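Local coordinates for probable cell division protein WhiA (PDB 3HYI) that probably binds DNA and takes part in cell division and chromosome segregation, joining a degenerate LAGLIDADG homing endonuclease domain to a helix-turn-helix domain, at residues R7-E12 against M125-Y130; F155-G160 against L179-A184; P245-R250 against Y278-R283. All blocks are in the same frame, centred on the assembly; numbering follows the deposited sequence.

Overall arrangement
Contacts 1 and 2 lie in the LAGLIDADG-like part of WhiA, their centres about 17 Å apart, whereas contact 3 belongs to the helix-turn-helix domain, about 57 Å from contact 1 and 64 Å from contact 2, centre to centre. Along the chain they come in series. Contacts 1 and 2 border the same antiparallel sheet of strands 123-125, 134-138, 168-172 and 160-163: one involves the end of an outermost strand, the other the loop leading into the opposite outermost strand. They meet where Met125 SD packs 3.6 Å from Leu182 CD1. Contact 3, between helices 246-257 and 274-288, touches neither, its nearest atoms about 37 Å from contact 1, in keeping with two modules joined by a linker.

Contact 1: R7-E12 against M125-Y130; sequences RTFSEE and MTNPRY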
ATOM      1  N   ARG A   7     -16.203  -3.174   9.825  1.00 26.19           N
ATOM      2  CA  ARG A   7     -15.755  -4.482   9.267  1.00 26.35           C
ATOM      3  C   ARG A   7     -14.400  -4.337   8.603  1.00 26.26           C
ATOM      4  O   ARG A   7     -14.176  -3.373   7.863  1.00 26.47           O
ATOM      5  CB  ARG A   7     -16.760  -4.994   8.242  1.00 26.40           C
ATOM      6  CG  ARG A   7     -16.579  -6.455   7.914  1.00 26.98           C
ATOM      7  CD  ARG A   7     -17.819  -7.015   7.274  1.00 28.19           C
ATOM      8  NE  ARG A   7     -18.740  -7.578   8.265  1.00 29.38           N
ATOM      9  CZ  ARG A   7     -20.068  -7.561   8.169  1.00 30.21           C
ATOM     10  NH1 ARG A   7     -20.805  -8.114   9.129  1.00 30.70           N
ATOM     11  NH2 ARG A   7     -20.670  -6.984   7.130  1.00 30.55           N
ATOM     12  N   THR A   8     -13.499  -5.287   8.854  1.00 26.08           N
ATOM     13  CA  THR A   8     -12.162  -5.200   8.279  1.00 25.97           C
ATOM     14  C   THR A   8     -12.255  -5.387   6.771  1.00 25.75           C
ATOM     15  O   THR A   8     -13.145  -6.070   6.264  1.00 25.72           O
ATOM     16  CB  THR A   8     -11.156  -6.221   8.868  1.00 26.00           C
ATOM     17  OG1 THR A   8     -11.401  -7.529   8.330  1.00 26.22           O
ATOM     18  CG2 THR A   8     -11.215  -6.254  10.393  1.00 26.00           C
ATOM     19  N   PHE A   9     -11.325  -4.754   6.073  1.00 25.48           N
ATOM     20  CA  PHE A   9     -11.242  -4.823   4.625  1.00 25.28           C
ATOM     21  C   PHE A   9     -11.101  -6.266   4.145  1.00 25.07           C
ATOM     22  O   PHE A   9     -11.667  -6.657   3.122  1.00 24.93           O
ATOM     23  CB  PHE A   9     -10.034  -4.017   4.169  1.00 25.21           C
ATOM     24  CG  PHE A   9      -9.924  -3.888   2.694  1.00 25.17           C
ATOM     25  CD1 PHE A   9     -10.578  -2.862   2.032  1.00 25.28           C
ATOM     26  CD2 PHE A   9      -9.165  -4.784   1.963  1.00 24.91           C
ATOM     27  CE1 PHE A   9     -10.479  -2.734   0.664  1.00 25.25           C
ATOM     28  CE2 PHE A   9      -9.059  -4.662   0.596  1.00 25.04           C
ATOM     29  CZ  PHE A   9      -9.718  -3.638  -0.057  1.00 25.25           C
ATOM     30  N   SER A  10     -10.326  -7.036   4.900  1.00 24.85           N
ATOM     31  CA  SER A  10     -10.055  -8.436   4.602  1.00 24.67           C
ATOM     32  C   SER A  10     -11.319  -9.288   4.624  1.00 24.53           C
ATOM     33  O   SER A  10     -11.550 -10.080   3.712  1.00 24.08           O
ATOM     34  CB  SER A  10      -9.055  -8.993   5.619  1.00 24.66           C
ATOM     35  OG  SER A  10      -8.468 -10.193   5.151  1.00 24.60           O
ATOM     36  N   GLU A  11     -12.126  -9.133   5.672  1.00 24.58           N
ATOM     37  CA  GLU A  11     -13.381  -9.880   5.792  1.00 24.63           C
ATOM     38  C   GLU A  11     -14.374  -9.487   4.697  1.00 24.46           C
ATOM     39  O   GLU A  11     -15.145 -10.323   4.238  1.00 24.40           O
ATOM     40  CB  GLU A  11     -14.002  -9.680   7.179  1.00 24.75           C
ATOM     41  CG  GLU A  11     -15.262 -10.527   7.474  1.00 24.95           C
ATOM     42  CD  GLU A  11     -15.011 -12.033   7.523  1.00 25.41           C
ATOM     43  OE1 GLU A  11     -13.839 -12.469   7.468  1.00 25.63           O
ATOM     44  OE2 GLU A  11     -16.002 -12.786   7.627  1.00 25.30           O
ATOM     45  N   GLU A  12     -14.349  -8.220   4.282  1.00 24.29           N
ATOM     46  CA  GLU A  12     -15.184  -7.754   3.169  1.00 24.15           C
ATOM     47  C   GLU A  12     -14.841  -8.462   1.855  1.00 23.86           C
ATOM     48  O   GLU A  12     -15.734  -8.793   1.073  1.00 23.70           O
ATOM     49  CB  GLU A  12     -15.062  -6.239   2.993  1.00 24.19           C
ATOM     50  CG  GLU A  12     -15.840  -5.443   4.017  1.00 24.57           C
ATOM     51  CD  GLU A  12     -15.747  -3.951   3.776  1.00 25.10           C
ATOM     52  OE1 GLU A  12     -16.803  -3.315   3.592  1.00 25.69           O
ATOM     53  OE2 GLU A  12     -14.618  -3.412   3.757  1.00 25.44           O
ATOM     54  N   MET A 125      -5.650  -9.917   3.974  1.00 24.72           N
ATOM     55  CA  MET A 125      -5.213  -8.825   3.127  1.00 25.08           C
ATOM     56  C   MET A 125      -5.372  -7.499   3.847  1.00 25.16           C
ATOM     57  O   MET A 125      -6.384  -7.238   4.500  1.00 25.22           O
ATOM     58  CB  MET A 125      -6.011  -8.795   1.828  1.00 25.31           C
ATOM     59  CG  MET A 125      -5.430  -7.851   0.794  1.00 26.07           C
ATOM     60  SD  MET A 125      -6.592  -7.473  -0.517  1.00 28.22           S
ATOM     61  CE  MET A 125      -5.730  -6.141  -1.343  1.00 26.67           C
ATOM     62  N   THR A 126      -4.360  -6.660   3.697  1.00 25.24           N
ATOM     63  CA  THR A 126      -4.348  -5.349   4.300  1.00 25.31           C
ATOM     64  C   THR A 126      -5.166  -4.364   3.473  1.00 25.25           C
ATOM     65  O   THR A 126      -5.290  -4.508   2.252  1.00 25.15           O
ATOM     66  CB  THR A 126      -2.912  -4.827   4.417  1.00 25.32           C
ATOM     67  OG1 THR A 126      -2.279  -5.427   5.557  1.00 25.63           O
ATOM     68  CG2 THR A 126      -2.918  -3.330   4.588  1.00 25.53           C
ATOM     69  N   ASN A 127      -5.729  -3.371   4.155  1.00 25.24           N
ATOM     70  CA  ASN A 127      -6.339  -2.226   3.495  1.00 25.28           C
ATOM     71  C   ASN A 127      -5.267  -1.498   2.670  1.00 25.25           C
ATOM     72  O   ASN A 127      -4.319  -0.952   3.236  1.00 25.09           O
ATOM     73  CB  ASN A 127      -6.949  -1.280   4.535  1.00 25.25           C
ATOM     74  CG  ASN A 127      -7.913  -0.272   3.927  1.00 25.32           C
ATOM     75  OD1 ASN A 127      -7.727   0.194   2.801  1.00 25.26           O
ATOM     76  ND2 ASN A 127      -8.950   0.077   4.682  1.00 24.92           N
ATOM     77  N   PRO A 128      -5.418  -1.485   1.331  1.00 25.32           N
ATOM     78  CA  PRO A 128      -4.401  -0.947   0.420  1.00 25.45           C
ATOM     79  C   PRO A 128      -4.282   0.572   0.454  1.00 25.55           C
ATOM     80  O   PRO A 128      -3.408   1.145  -0.206  1.00 25.60           O
ATOM     81  CB  PRO A 128      -4.884  -1.410  -0.951  1.00 25.53           C
ATOM     82  CG  PRO A 128      -6.345  -1.481  -0.807  1.00 25.51           C
ATOM     83  CD  PRO A 128      -6.595  -1.966   0.587  1.00 25.37           C
ATOM     84  N   ARG A 129      -5.152   1.216   1.222  1.00 25.64           N
ATOM     85  CA  ARG A 129      -4.990   2.619   1.541  1.00 25.75           C
ATOM     86  C   ARG A 129      -3.792   2.805   2.468  1.00 25.64           C
ATOM     87  O   ARG A 129      -3.260   3.910   2.585  1.00 25.59           O
ATOM     88  CB  ARG A 129      -6.244   3.153   2.222  1.00 25.86           C
ATOM     89  CG  ARG A 129      -6.543   4.580   1.865  1.00 26.37           C
ATOM     90  CD  ARG A 129      -7.616   5.133   2.767  1.00 27.20           C
ATOM     91  NE  ARG A 129      -8.879   4.421   2.582  1.00 27.96           N
ATOM     92  CZ  ARG A 129      -9.719   4.618   1.567  1.00 28.52           C
ATOM     93  NH1 ARG A 129      -9.449   5.516   0.621  1.00 28.53           N
ATOM     94  NH2 ARG A 129     -10.843   3.911   1.497  1.00 28.71           N
ATOM     95  N   TYR A 130      -3.386   1.719   3.126  1.00 25.52           N
ATOM     96  CA  TYR A 130      -2.300   1.748   4.099  1.00 25.48           C
ATOM     97  C   TYR A 130      -1.134   0.834   3.769  1.00 25.24           C
ATOM     98  O   TYR A 130       0.011   1.164   4.078  1.00 25.10           O
ATOM     99  CB  TYR A 130      -2.853   1.392   5.475  1.00 25.62           C
ATOM    100  CG  TYR A 130      -3.934   2.347   5.917  1.00 26.10           C
ATOM    101  CD1 TYR A 130      -3.790   3.721   5.728  1.00 26.44           C
ATOM    102  CD2 TYR A 130      -5.101   1.883   6.513  1.00 26.53           C
ATOM    103  CE1 TYR A 130      -4.774   4.605   6.119  1.00 26.70           C
ATOM    104  CE2 TYR A 130      -6.095   2.764   6.914  1.00 26.53           C
ATOM    105  CZ  TYR A 130      -5.925   4.124   6.713  1.00 26.78           C
ATOM    106  OH  TYR A 130      -6.905   5.007   7.108  1.00 26.58           O
TER
HETATM  107  O   HOH W   1      -7.845  -5.874   6.291  1.00 37.72           O
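The ring of Phe9, at the start of helix 9-16, lies against the loop that leaves strand 123-125, and its apolar contacts involve Met125, Asn127 and Pro128. CG stands anti to the backbone N (chi1 -174°), which places it 4.0 Å from Asn127 CA. Pro128 CD sits over one face, offset toward the rim, in a CH-pi contact 3.8 Å from the ring centroid; the proline carbon comes nearest at Phe9 CZ, 3.6 Å away. CA of Asn127 lies on the same face. Met125 reaches the ring differently: its extended chain brings SD into the ring plane at the edge, 3.9 Å from Phe9 CE2, a Met-aromatic contact. An alanine in place of Phe9 would probably open a gap beside Pro128 CD and leave the Met125 sulfur without its aromatic neighbour.

The polar contacts lie at Ser10. Met125 N donates to Ser10 OG over 3.1 Å, with an N-H...O angle of 154°, and a water bridges the same two residues, accepting from Ser10 N and donating to Met125 O at 2.7 Å. Met125 is thus tied to the first turn of the helix directly through its N and by way of the water through its O.

Within each segment a side chain shapes the backbone. Thr8 OG1 caps the helix by accepting from Glu11 N, while Asn127 OD1 accepts from Arg129 N. Ile194 of helix 189-201 touches both Phe9 and Met125. An N-capped helix start thus packs against an Asx turn at the margin of the LAGLIDADG-like sheet.

Contact 2: F155-G160 against L179-A184; sequences FNINAG and LVFLEA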
ATOM      1  N   PHE A 155       0.242 -17.627 -13.015  1.00 27.32           N
ATOM      2  CA  PHE A 155      -0.193 -16.225 -12.993  1.00 27.65           C
ATOM      3  C   PHE A 155       0.944 -15.199 -13.023  1.00 28.06           C
ATOM      4  O   PHE A 155       0.687 -13.996 -12.955  1.00 28.13           O
ATOM      5  CB  PHE A 155      -1.064 -15.986 -11.758  1.00 27.63           C
ATOM      6  CG  PHE A 155      -2.307 -16.832 -11.724  1.00 27.75           C
ATOM      7  CD1 PHE A 155      -3.416 -16.484 -12.483  1.00 27.72           C
ATOM      8  CD2 PHE A 155      -2.369 -17.976 -10.937  1.00 27.70           C
ATOM      9  CE1 PHE A 155      -4.566 -17.260 -12.461  1.00 27.79           C
ATOM     10  CE2 PHE A 155      -3.517 -18.760 -10.910  1.00 27.66           C
ATOM     11  CZ  PHE A 155      -4.615 -18.401 -11.673  1.00 27.68           C
ATOM     12  N   ASN A 156       2.188 -15.664 -13.133  1.00 28.51           N
ATOM     13  CA  ASN A 156       3.365 -14.786 -13.067  1.00 28.94           C
ATOM     14  C   ASN A 156       3.365 -13.911 -11.806  1.00 29.23           C
ATOM     15  O   ASN A 156       3.798 -12.758 -11.835  1.00 29.29           O
ATOM     16  CB  ASN A 156       3.461 -13.921 -14.331  1.00 28.97           C
ATOM     17  CG  ASN A 156       4.829 -13.278 -14.501  1.00 29.15           C
ATOM     18  OD1 ASN A 156       5.854 -13.960 -14.500  1.00 29.61           O
ATOM     19  ND2 ASN A 156       4.848 -11.960 -14.657  1.00 29.26           N
ATOM     20  N   ILE A 157       2.870 -14.471 -10.703  1.00 29.58           N
ATOM     21  CA  ILE A 157       2.827 -13.767  -9.424  1.00 29.82           C
ATOM     22  C   ILE A 157       4.079 -14.114  -8.628  1.00 30.10           C
ATOM     23  O   ILE A 157       4.344 -15.287  -8.356  1.00 30.12           O
ATOM     24  CB  ILE A 157       1.562 -14.132  -8.610  1.00 29.77           C
ATOM     25  CG1 ILE A 157       0.331 -13.446  -9.209  1.00 29.78           C
ATOM     26  CG2 ILE A 157       1.709 -13.712  -7.151  1.00 29.91           C
ATOM     27  CD1 ILE A 157      -0.987 -13.874  -8.577  1.00 29.18           C
ATOM     28  N   ASN A 158       4.851 -13.090  -8.276  1.00 30.38           N
ATOM     29  CA  ASN A 158       6.021 -13.251  -7.424  1.00 30.56           C
ATOM     30  C   ASN A 158       5.616 -13.084  -5.968  1.00 30.82           C
ATOM     31  O   ASN A 158       5.014 -12.076  -5.597  1.00 30.93           O
ATOM     32  CB  ASN A 158       7.100 -12.228  -7.784  1.00 30.53           C
ATOM     33  CG  ASN A 158       7.663 -12.444  -9.174  1.00 30.37           C
ATOM     34  OD1 ASN A 158       8.266 -13.481  -9.459  1.00 29.86           O
ATOM     35  ND2 ASN A 158       7.467 -11.465 -10.049  1.00 30.12           N
ATOM     36  N   ALA A 159       5.945 -14.078  -5.150  1.00 31.10           N
ATOM     37  CA  ALA A 159       5.621 -14.052  -3.732  1.00 31.35           C
ATOM     38  C   ALA A 159       6.839 -14.443  -2.903  1.00 31.53           C
ATOM     39  O   ALA A 159       7.623 -15.304  -3.307  1.00 31.50           O
ATOM     40  CB  ALA A 159       4.465 -14.992  -3.451  1.00 31.37           C
ATOM     41  N   GLY A 160       6.994 -13.796  -1.749  1.00 31.75           N
ATOM     42  CA  GLY A 160       8.068 -14.109  -0.809  1.00 31.88           C
ATOM     43  C   GLY A 160       7.581 -14.992   0.325  1.00 32.06           C
ATOM     44  O   GLY A 160       6.386 -15.270   0.431  1.00 31.90           O
ATOM     45  N   LEU A 179      -4.181  -7.927  -7.227  1.00 25.03           N
ATOM     46  CA  LEU A 179      -5.417  -7.844  -8.007  1.00 24.76           C
ATOM     47  C   LEU A 179      -5.629  -9.081  -8.882  1.00 24.52           C
ATOM     48  O   LEU A 179      -6.756  -9.570  -9.005  1.00 24.42           O
ATOM     49  CB  LEU A 179      -5.426  -6.575  -8.872  1.00 24.71           C
ATOM     50  CG  LEU A 179      -5.631  -5.271  -8.094  1.00 24.66           C
ATOM     51  CD1 LEU A 179      -5.344  -4.062  -8.970  1.00 23.89           C
ATOM     52  CD2 LEU A 179      -7.046  -5.207  -7.522  1.00 24.45           C
ATOM     53  N   VAL A 180      -4.550  -9.577  -9.485  1.00 24.21           N
ATOM     54  CA  VAL A 180      -4.593 -10.806 -10.281  1.00 24.01           C
ATOM     55  C   VAL A 180      -5.021 -11.984  -9.411  1.00 24.01           C
ATOM     56  O   VAL A 180      -5.879 -12.778  -9.798  1.00 23.96           O
ATOM     57  CB  VAL A 180      -3.216 -11.134 -10.906  1.00 23.95           C
ATOM     58  CG1 VAL A 180      -3.267 -12.464 -11.644  1.00 23.84           C
ATOM     59  CG2 VAL A 180      -2.768 -10.019 -11.845  1.00 23.61           C
ATOM     60  N   PHE A 181      -4.402 -12.080  -8.237  1.00 23.95           N
ATOM     61  CA  PHE A 181      -4.714 -13.115  -7.261  1.00 23.93           C
ATOM     62  C   PHE A 181      -6.183 -13.064  -6.859  1.00 23.79           C
ATOM     63  O   PHE A 181      -6.884 -14.079  -6.901  1.00 23.82           O
ATOM     64  CB  PHE A 181      -3.830 -12.940  -6.020  1.00 24.00           C
ATOM     65  CG  PHE A 181      -4.024 -14.003  -4.978  1.00 24.15           C
ATOM     66  CD1 PHE A 181      -3.224 -15.140  -4.971  1.00 24.29           C
ATOM     67  CD2 PHE A 181      -4.999 -13.864  -3.997  1.00 24.19           C
ATOM     68  CE1 PHE A 181      -3.400 -16.124  -4.008  1.00 24.14           C
ATOM     69  CE2 PHE A 181      -5.181 -14.845  -3.030  1.00 23.80           C
ATOM     70  CZ  PHE A 181      -4.379 -15.976  -3.034  1.00 23.86           C
ATOM     71  N   LEU A 182      -6.643 -11.875  -6.480  1.00 23.63           N
ATOM     72  CA  LEU A 182      -8.015 -11.696  -6.011  1.00 23.58           C
ATOM     73  C   LEU A 182      -9.042 -12.000  -7.097  1.00 23.49           C
ATOM     74  O   LEU A 182     -10.048 -12.657  -6.831  1.00 23.46           O
ATOM     75  CB  LEU A 182      -8.226 -10.278  -5.466  1.00 23.52           C
ATOM     76  CG  LEU A 182      -7.505  -9.962  -4.149  1.00 23.37           C
ATOM     77  CD1 LEU A 182      -7.679  -8.497  -3.804  1.00 23.29           C
ATOM     78  CD2 LEU A 182      -8.005 -10.844  -3.012  1.00 23.11           C
ATOM     79  N   GLU A 183      -8.788 -11.526  -8.314  1.00 23.52           N
ATOM     80  CA  GLU A 183      -9.689 -11.788  -9.432  1.00 23.52           C
ATOM     81  C   GLU A 183      -9.703 -13.270  -9.817  1.00 23.45           C
ATOM     82  O   GLU A 183     -10.754 -13.816 -10.138  1.00 23.27           O
ATOM     83  CB  GLU A 183      -9.324 -10.937 -10.648  1.00 23.50           C
ATOM     84  CG  GLU A 183     -10.337 -11.068 -11.781  1.00 23.81           C
ATOM     85  CD  GLU A 183     -10.211  -9.990 -12.834  1.00 24.47           C
ATOM     86  OE1 GLU A 183      -9.304  -9.134 -12.731  1.00 25.35           O
ATOM     87  OE2 GLU A 183     -11.026 -10.004 -13.779  1.00 24.82           O
ATOM     88  N   ALA A 184      -8.535 -13.907  -9.781  1.00 23.52           N
ATOM     89  CA  ALA A 184      -8.423 -15.340 -10.060  1.00 23.63           C
ATOM     90  C   ALA A 184      -9.331 -16.167  -9.146  1.00 23.76           C
ATOM     91  O   ALA A 184     -10.016 -17.077  -9.612  1.00 23.81           O
ATOM     92  CB  ALA A 184      -6.971 -15.796  -9.924  1.00 23.53           C
TER
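Phe155 CG is anti to the carbonyl carbon (chi1 -61°), which places it on the side facing helix 175-184; the ring beyond it meets Val180 and Ala184. In Ile157, CG1 is likewise anti to its carbonyl carbon, and the extended second torsion (chi2 173°) carries CD1 to the same helix. Phe155 CE1 lies 3.8 Å from Ala184 CB, with CZ of the same ring almost as close to that methyl. Val180 CG1 touches both side chains, lying 4.1 Å from Phe155 CD1 and an equal distance from Ile157 CD1. The isoleucine methyl also reaches Phe181, 3.9 Å from its CB and at the edge of its ring, near the ring plane; the two side chains cross at about a right angle. Val180 and Ala184, one helical turn apart, therefore both meet the Phe155 ring. Beyond the two segments, Phe155 packs on Val108, Phe111 and Val112 of helix 108-122, and Ile172 of strand 168-172 touches both Ile157 and Phe181. Between the two segments the contact is wholly apolar and non-directional; a directional tie to the same helix comes from just outside, where Asn158 N hydrogen-bonds Asp177 OD2.

Contact 3: P245-R250 against Y278-R283; sequences PEDLRR and YSKLKR
Asp247 OD2 gathers two positive side chains from helix 274-288, Lys280 and Arg283, into a salt-bridge network. Arg283 NH2 donates to this oxygen over 2.8 Å, meeting it on the syn side, 22° out of the carboxylate plane. The oxygen lies near the guanidinium plane, although the N-H...O angle of 130° makes the bond rather bent. Lys280 NZ approaches from the other direction, on the anti lone pair, at 3.1 Å. The lysine chain bends at its third and fourth torsions, the fourth placing NZ at OD2. One carboxylate oxygen held by two cationic groups would probably offset part of their mutual repulsion.

Leu248 adds van der Waals contacts. Its CD2 packs over one face of the Arg283 guanidinium, 3.4 Å from NH2 and offset toward the rim. Arg283 is thus engaged at its edge by Asp247 and over a face by Leu248. The same leucine methyl rests on the base of Lys280, 3.7 Å from its CB.

The short segments of helices 246-257 and 274-288 run nearly at right angles, 98° between their directions, and their axes come within 9.8 Å. Further along helix 274-288, Ile284 and Ile287 pack on Leu248. On the next turn of helix 246-257, Val251 touches both Lys280 and Leu281, and Leu281 also meets Leu263 of helix 263-268, so that helix 246-257 packs against a helix of the predicted helix-turn-helix motif.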
ATOM      1  N   PRO A 245      18.457  53.272   8.061  1.00 28.58           N
ATOM      2  CA  PRO A 245      18.538  52.680   9.396  1.00 28.61           C
ATOM      3  C   PRO A 245      19.573  51.555   9.424  1.00 28.69           C
ATOM      4  O   PRO A 245      19.643  50.760   8.481  1.00 28.47           O
ATOM      5  CB  PRO A 245      17.131  52.121   9.623  1.00 28.66           C
ATOM      6  CG  PRO A 245      16.250  52.927   8.737  1.00 28.68           C
ATOM      7  CD  PRO A 245      17.076  53.298   7.547  1.00 28.55           C
ATOM      8  N   GLU A 246      20.361  51.500  10.497  1.00 28.75           N
ATOM      9  CA  GLU A 246      21.506  50.588  10.597  1.00 28.84           C
ATOM     10  C   GLU A 246      21.239  49.188  10.043  1.00 28.90           C
ATOM     11  O   GLU A 246      22.044  48.661   9.277  1.00 28.90           O
ATOM     12  CB  GLU A 246      21.972  50.480  12.051  1.00 28.86           C
ATOM     13  N   ASP A 247      20.107  48.597  10.422  1.00 28.99           N
ATOM     14  CA  ASP A 247      19.798  47.213  10.038  1.00 29.11           C
ATOM     15  C   ASP A 247      19.479  47.054   8.548  1.00 28.88           C
ATOM     16  O   ASP A 247      19.786  46.018   7.953  1.00 29.09           O
ATOM     17  CB  ASP A 247      18.663  46.640  10.897  1.00 29.24           C
ATOM     18  CG  ASP A 247      17.341  47.354  10.688  1.00 29.85           C
ATOM     19  OD1 ASP A 247      17.336  48.597  10.546  1.00 30.31           O
ATOM     20  OD2 ASP A 247      16.304  46.660  10.679  1.00 30.82           O
ATOM     21  N   LEU A 248      18.876  48.077   7.949  1.00 28.55           N
ATOM     22  CA  LEU A 248      18.646  48.091   6.505  1.00 28.24           C
ATOM     23  C   LEU A 248      19.939  48.364   5.741  1.00 28.02           C
ATOM     24  O   LEU A 248      20.116  47.886   4.620  1.00 27.96           O
ATOM     25  CB  LEU A 248      17.595  49.140   6.133  1.00 28.11           C
ATOM     26  CG  LEU A 248      16.185  48.942   6.698  1.00 27.94           C
ATOM     27  CD1 LEU A 248      15.218  49.923   6.034  1.00 27.55           C
ATOM     28  CD2 LEU A 248      15.696  47.511   6.523  1.00 27.19           C
ATOM     29  N   ARG A 249      20.837  49.134   6.347  1.00 27.87           N
ATOM     30  CA  ARG A 249      22.098  49.491   5.708  1.00 27.80           C
ATOM     31  C   ARG A 249      22.987  48.275   5.468  1.00 27.52           C
ATOM     32  O   ARG A 249      23.566  48.131   4.392  1.00 27.38           O
ATOM     33  CB  ARG A 249      22.848  50.514   6.552  1.00 27.92           C
ATOM     34  CG  ARG A 249      24.186  50.921   5.974  1.00 28.78           C
ATOM     35  CD  ARG A 249      24.851  51.940   6.860  1.00 30.20           C
ATOM     36  NE  ARG A 249      25.242  51.338   8.131  1.00 31.65           N
ATOM     37  CZ  ARG A 249      26.381  50.681   8.344  1.00 33.02           C
ATOM     38  NH1 ARG A 249      27.281  50.544   7.372  1.00 33.66           N
ATOM     39  NH2 ARG A 249      26.631  50.162   9.543  1.00 33.27           N
ATOM     40  N   ARG A 250      23.095  47.411   6.476  1.00 27.25           N
ATOM     41  CA  ARG A 250      23.902  46.196   6.373  1.00 27.11           C
ATOM     42  C   ARG A 250      23.331  45.222   5.349  1.00 27.06           C
ATOM     43  O   ARG A 250      24.082  44.555   4.636  1.00 27.05           O
ATOM     44  CB  ARG A 250      24.006  45.502   7.732  1.00 27.18           C
ATOM     45  CG  ARG A 250      24.752  46.309   8.776  1.00 27.58           C
ATOM     46  CD  ARG A 250      25.027  45.473  10.014  1.00 28.38           C
ATOM     47  NE  ARG A 250      23.816  45.253  10.810  1.00 29.00           N
ATOM     48  CZ  ARG A 250      23.281  46.143  11.646  1.00 29.41           C
ATOM     49  NH1 ARG A 250      23.831  47.345  11.811  1.00 29.79           N
ATOM     50  NH2 ARG A 250      22.179  45.834  12.324  1.00 29.52           N
ATOM     51  N   TYR A 278      14.402  38.999   4.116  1.00 26.68           N
ATOM     52  CA  TYR A 278      13.443  39.281   3.071  1.00 26.74           C
ATOM     53  C   TYR A 278      12.508  40.446   3.432  1.00 26.56           C
ATOM     54  O   TYR A 278      12.182  41.262   2.570  1.00 26.49           O
ATOM     55  CB  TYR A 278      12.644  38.026   2.753  1.00 26.99           C
ATOM     56  CG  TYR A 278      11.606  38.280   1.716  1.00 27.35           C
ATOM     57  CD1 TYR A 278      11.973  38.564   0.407  1.00 27.85           C
ATOM     58  CD2 TYR A 278      10.259  38.283   2.046  1.00 27.84           C
ATOM     59  CE1 TYR A 278      11.021  38.823  -0.557  1.00 28.10           C
ATOM     60  CE2 TYR A 278       9.295  38.538   1.092  1.00 28.05           C
ATOM     61  CZ  TYR A 278       9.681  38.807  -0.209  1.00 28.23           C
ATOM     62  OH  TYR A 278       8.723  39.060  -1.162  1.00 28.51           O
ATOM     63  N   SER A 279      12.084  40.513   4.697  1.00 26.44           N
ATOM     64  CA  SER A 279      11.244  41.613   5.176  0.50 26.37           C
ATOM     65  C   SER A 279      11.995  42.936   5.073  1.00 26.35           C
ATOM     66  O   SER A 279      11.419  43.965   4.720  1.00 26.28           O
ATOM     67  CB  SER A 279      10.819  41.378   6.627  0.50 26.34           C
ATOM     68  OG  SER A 279      10.079  40.176   6.754  0.50 26.12           O
ATOM     69  N   LYS A 280      13.286  42.896   5.388  1.00 26.26           N
ATOM     70  CA  LYS A 280      14.134  44.082   5.324  1.00 26.21           C
ATOM     71  C   LYS A 280      14.361  44.558   3.899  1.00 26.25           C
ATOM     72  O   LYS A 280      14.394  45.764   3.640  1.00 26.08           O
ATOM     73  CB  LYS A 280      15.474  43.807   5.992  1.00 26.22           C
ATOM     74  CG  LYS A 280      15.385  43.858   7.486  1.00 26.03           C
ATOM     75  CD  LYS A 280      16.674  43.398   8.117  1.00 26.13           C
ATOM     76  CE  LYS A 280      16.405  42.706   9.432  1.00 26.21           C
ATOM     77  NZ  LYS A 280      15.767  43.626  10.416  1.00 26.30           N
ATOM     78  N   LEU A 281      14.531  43.609   2.983  1.00 26.27           N
ATOM     79  CA  LEU A 281      14.640  43.922   1.563  1.00 26.51           C
ATOM     80  C   LEU A 281      13.355  44.557   1.023  1.00 26.57           C
ATOM     81  O   LEU A 281      13.417  45.453   0.182  1.00 26.50           O
ATOM     82  CB  LEU A 281      14.999  42.667   0.760  1.00 26.53           C
ATOM     83  CG  LEU A 281      16.468  42.248   0.861  1.00 26.79           C
ATOM     84  CD1 LEU A 281      16.653  40.804   0.418  1.00 26.59           C
ATOM     85  CD2 LEU A 281      17.355  43.187   0.043  1.00 26.50           C
ATOM     86  N   LYS A 282      12.203  44.098   1.511  1.00 26.76           N
ATOM     87  CA  LYS A 282      10.909  44.682   1.127  1.00 26.87           C
ATOM     88  C   LYS A 282      10.799  46.144   1.572  1.00 26.94           C
ATOM     89  O   LYS A 282      10.287  46.988   0.833  1.00 26.93           O
ATOM     90  CB  LYS A 282       9.752  43.874   1.713  1.00 26.84           C
ATOM     91  CG  LYS A 282       9.637  42.463   1.161  1.00 27.22           C
ATOM     92  N   ARG A 283      11.280  46.435   2.779  1.00 26.97           N
ATOM     93  CA  ARG A 283      11.338  47.810   3.279  1.00 27.01           C
ATOM     94  C   ARG A 283      12.244  48.689   2.425  1.00 26.79           C
ATOM     95  O   ARG A 283      11.909  49.838   2.130  1.00 26.96           O
ATOM     96  CB  ARG A 283      11.838  47.844   4.723  1.00 27.07           C
ATOM     97  CG  ARG A 283      10.829  47.350   5.744  1.00 27.69           C
ATOM     98  CD  ARG A 283      11.105  47.952   7.115  1.00 28.59           C
ATOM     99  NE  ARG A 283      12.124  47.211   7.858  1.00 29.32           N
ATOM    100  CZ  ARG A 283      12.974  47.742   8.738  1.00 29.56           C
ATOM    101  NH1 ARG A 283      12.984  49.049   8.996  1.00 29.54           N
ATOM    102  NH2 ARG A 283      13.843  46.958   9.360  1.00 29.74           N
TER